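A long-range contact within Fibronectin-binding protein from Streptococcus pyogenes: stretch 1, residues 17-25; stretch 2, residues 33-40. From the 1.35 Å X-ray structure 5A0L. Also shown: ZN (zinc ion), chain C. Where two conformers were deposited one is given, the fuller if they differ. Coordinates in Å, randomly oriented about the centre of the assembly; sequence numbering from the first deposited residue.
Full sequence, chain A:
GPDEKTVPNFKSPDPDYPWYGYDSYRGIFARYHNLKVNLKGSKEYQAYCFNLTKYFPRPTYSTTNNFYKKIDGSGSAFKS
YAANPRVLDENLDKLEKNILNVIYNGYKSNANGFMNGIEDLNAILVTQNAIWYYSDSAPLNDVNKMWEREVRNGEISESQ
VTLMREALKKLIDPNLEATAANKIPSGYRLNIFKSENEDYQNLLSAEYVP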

# COMPACT_ATOMS: atom_id res chain seq x y z
N TYR A 17 8.45 3.77 19.11
CA TYR A 17 7.38 3.56 18.14
C TYR A 17 6.50 4.81 18.11
O TYR A 17 5.36 4.78 18.56
CB TYR A 17 6.54 2.30 18.42
CG TYR A 17 7.32 0.98 18.31
CD1 TYR A 17 8.36 0.65 19.17
CD2 TYR A 17 7.07 0.12 17.30
CE1 TYR A 17 9.07 -0.53 19.02
CE2 TYR A 17 7.77 -1.05 17.15
CZ TYR A 17 8.77 -1.38 17.98
OH TYR A 17 9.45 -2.58 17.76
N PRO A 18 7.03 5.93 17.60
CA PRO A 18 6.34 7.21 17.83
C PRO A 18 5.30 7.61 16.77
O PRO A 18 4.56 8.57 17.00
CB PRO A 18 7.50 8.20 17.85
CG PRO A 18 8.45 7.63 16.81
CD PRO A 18 8.38 6.13 17.04
N TRP A 19 5.28 6.92 15.62
CA TRP A 19 4.36 7.30 14.54
C TRP A 19 2.98 6.73 14.79
O TRP A 19 2.84 5.56 15.15
CB TRP A 19 4.91 6.75 13.19
CG TRP A 19 6.11 7.49 12.71
CD1 TRP A 19 7.40 7.31 13.13
CD2 TRP A 19 6.16 8.57 11.75
NE1 TRP A 19 8.24 8.22 12.50
CE2 TRP A 19 7.49 8.99 11.65
CE3 TRP A 19 5.19 9.19 10.94
CZ2 TRP A 19 7.88 10.02 10.79
CZ3 TRP A 19 5.59 10.18 10.10
CH2 TRP A 19 6.90 10.61 10.06
N TYR A 20 1.95 7.55 14.59
CA TYR A 20 0.56 7.11 14.65
C TYR A 20 0.14 6.66 13.25
O TYR A 20 0.31 7.41 12.29
CB TYR A 20 -0.29 8.28 15.14
CG TYR A 20 -1.78 8.04 15.29
CD1 TYR A 20 -2.30 6.86 15.75
CD2 TYR A 20 -2.67 9.03 14.93
CE1 TYR A 20 -3.67 6.66 15.87
CE2 TYR A 20 -4.03 8.87 15.04
CZ TYR A 20 -4.55 7.69 15.49
OH TYR A 20 -5.91 7.51 15.61
N GLY A 21 -0.39 5.44 13.15
CA GLY A 21 -0.93 4.91 11.94
C GLY A 21 -2.41 4.68 12.09
O GLY A 21 -2.84 4.11 13.10
N TYR A 22 -3.19 5.04 11.08
CA TYR A 22 -4.62 5.08 11.22
C TYR A 22 -5.33 4.95 9.89
O TYR A 22 -4.77 5.27 8.82
CB TYR A 22 -5.10 6.41 11.89
CG TYR A 22 -4.45 7.66 11.33
CD1 TYR A 22 -3.20 8.07 11.77
CD2 TYR A 22 -5.10 8.46 10.37
CE1 TYR A 22 -2.59 9.23 11.30
CE2 TYR A 22 -4.50 9.63 9.92
CZ TYR A 22 -3.26 10.01 10.38
OH TYR A 22 -2.61 11.16 9.95
N ASP A 23 -6.56 4.45 9.93
CA ASP A 23 -7.40 4.37 8.74
C ASP A 23 -8.26 5.62 8.68
O ASP A 23 -9.12 5.81 9.54
CB ASP A 23 -8.26 3.12 8.78
CG ASP A 23 -9.06 2.90 7.52
OD1 ASP A 23 -8.97 3.69 6.55
OD2 ASP A 23 -9.80 1.89 7.50
N SER A 24 -8.03 6.47 7.67
CA SER A 24 -8.72 7.74 7.50
C SER A 24 -10.02 7.59 6.74
O SER A 24 -10.78 8.58 6.60
CB SER A 24 -7.80 8.74 6.81
OG SER A 24 -7.60 8.44 5.44
N TYR A 25 -10.35 6.40 6.24
CA TYR A 25 -11.64 6.21 5.53
C TYR A 25 -12.79 6.26 6.54
O TYR A 25 -12.73 5.60 7.58
CB TYR A 25 -11.66 4.88 4.78
CG TYR A 25 -12.96 4.59 4.06
CD1 TYR A 25 -13.42 5.41 3.05
CD2 TYR A 25 -13.73 3.49 4.41
CE1 TYR A 25 -14.63 5.15 2.41
CE2 TYR A 25 -14.91 3.21 3.76
CZ TYR A 25 -15.35 4.03 2.74
OH TYR A 25 -16.53 3.76 2.11
N HIS A 33 -10.14 1.13 2.47
CA HIS A 33 -9.32 1.69 3.52
C HIS A 33 -8.52 2.86 2.94
O HIS A 33 -8.31 2.94 1.71
CB HIS A 33 -8.36 0.64 4.13
CG HIS A 33 -9.06 -0.54 4.71
ND1 HIS A 33 -9.36 -1.66 3.98
CD2 HIS A 33 -9.58 -0.74 5.94
CE1 HIS A 33 -10.00 -2.53 4.73
NE2 HIS A 33 -10.16 -1.99 5.93
N ASN A 34 -8.05 3.76 3.80
CA ASN A 34 -7.19 4.84 3.35
C ASN A 34 -6.22 5.14 4.48
O ASN A 34 -6.46 5.97 5.35
CB ASN A 34 -8.02 6.05 2.93
CG ASN A 34 -7.17 7.12 2.29
OD1 ASN A 34 -5.94 7.07 2.34
ND2 ASN A 34 -7.81 8.05 1.64
N LEU A 35 -5.15 4.36 4.49
CA LEU A 35 -4.22 4.40 5.61
C LEU A 35 -3.25 5.55 5.54
O LEU A 35 -2.74 5.88 4.44
CB LEU A 35 -3.41 3.08 5.72
CG LEU A 35 -4.28 1.82 5.77
CD1 LEU A 35 -3.38 0.60 5.93
CD2 LEU A 35 -5.33 1.88 6.87
N LYS A 36 -2.98 6.15 6.68
CA LYS A 36 -2.05 7.25 6.85
C LYS A 36 -1.15 7.03 8.04
O LYS A 36 -1.53 6.31 8.97
CB LYS A 36 -2.78 8.60 7.07
CG LYS A 36 -3.91 8.91 6.10
CD LYS A 36 -3.47 9.23 4.68
CE LYS A 36 -4.68 9.75 3.89
NZ LYS A 36 -4.41 9.94 2.47
N VAL A 37 -0.00 7.68 8.04
CA VAL A 37 0.84 7.80 9.21
C VAL A 37 1.19 9.27 9.45
O VAL A 37 1.36 10.06 8.51
CB VAL A 37 2.15 6.98 9.10
CG1 VAL A 37 1.84 5.49 9.03
CG2 VAL A 37 3.00 7.39 7.92
N ASN A 38 1.35 9.63 10.72
CA ASN A 38 1.89 10.94 11.06
C ASN A 38 2.65 10.90 12.38
O ASN A 38 2.63 9.86 13.07
CB ASN A 38 0.84 12.10 10.96
CG ASN A 38 0.04 12.31 12.21
OD1 ASN A 38 -0.22 11.39 12.99
ND2 ASN A 38 -0.45 13.56 12.37
N LEU A 39 3.32 11.98 12.73
CA LEU A 39 4.23 12.01 13.85
C LEU A 39 3.86 13.23 14.70
O LEU A 39 4.12 14.37 14.34
CB LEU A 39 5.68 12.11 13.39
CG LEU A 39 6.73 12.12 14.49
CD1 LEU A 39 6.74 10.82 15.25
CD2 LEU A 39 8.10 12.38 13.89
N LYS A 40 3.24 12.97 15.85
CA LYS A 40 2.86 13.98 16.84
C LYS A 40 2.28 15.22 16.16
O LYS A 40 2.71 16.36 16.40
CB LYS A 40 4.05 14.30 17.73
CG LYS A 40 4.46 13.06 18.57
CD LYS A 40 5.59 13.34 19.54
CE LYS A 40 6.95 13.24 18.87
NZ LYS A 40 8.04 13.35 19.89
ZN ZN C . -11.40 -2.95 7.45
O HOH W 1 2.44 10.35 16.68
O HOH W 2 -12.91 -3.66 6.04
O HOH W 3 -12.63 -3.98 8.91
O HOH W 4 -10.36 -4.77 7.46
O HOH W 5 -12.66 -1.29 7.80
O HOH W 6 -10.26 -2.43 9.11

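Two neighbouring antiparallel strands are held together by their backbones, while their side chains decide how the ends are finished and how each face is packed. The contact between residues 17-25 and 33-40 illustrates the principle: the strand axes approach to 4.6 Å, their directions differ by 159°, and 788 Å² of surface is buried between the two stretches.

At the start of stretch 2, His33 turns its imidazole to a metal. His33 NE2 lies 2.2 Å from the zinc ion, whose remaining ligands are five waters, and Asp23 OD2 sits at the edge of the ring, 3.1 Å from His33 CD2. The same carboxylate closes the end of the ladder. Asn34 N donates to Asp23 OD1 at 2.9 Å along a nearly straight path (172°), and OD1 also accepts a bond from Tyr25 N at 3.1 Å, so one side-chain oxygen serves an amide from each stretch. Asn34 O in turn receives both Ser24 N, at 2.8 Å, and Ser24 OG, at 2.7 Å; the p rotamer of the serine folds its hydroxyl back to the carbonyl that its own amide already addresses.

From Leu35 onward the alternation of a regular sheet takes over. Leu35 faces Asp23 in a non-hydrogen-bonded pair, with Leu35 CD2 3.7 Å from Asp23 CB. Lys36 and Tyr22 form a hydrogen-bonded pair: Lys36 N donates to Tyr22 O at 2.9 Å, and Tyr22 N to Lys36 O at 3.0 Å. With chi1 at 45°, the Tyr22 ring swings over the neighbouring strand, bringing CE2 to 3.5 Å from Lys36 CB and placing Lys36 O over one face.

Val37 pairs with Gly21 at a CA-CA distance of 4.4 Å. Here the backbones also meet through carbon donors, Val37 CA lying 3.1 Å from Tyr20 O and Gly21 CA 3.3 Å from Lys36 O. Asn38 restores the hydrogen-bonded pattern, with Asn38 N to Tyr20 O at 2.9 Å and Tyr20 N to Asn38 O at 2.8 Å. Its OD1 lies near the edges of two tyrosine rings, those of Tyr20 and Tyr22, and is 3.6 Å from Tyr22 CE1.

Leu39 brings apolar packing to the fore. Its CB stands 3.6 Å from the centroid of the six-membered ring of Trp19, only 5° off the normal, a CH-pi contact over the face, while Leu39 CD1 reaches Pro18 CB at 3.8 Å. Beyond it, a water accepts from Lys40 N at 2.9 Å and lies 2.8 Å from Pro18 O, linking the ends of the two stretches.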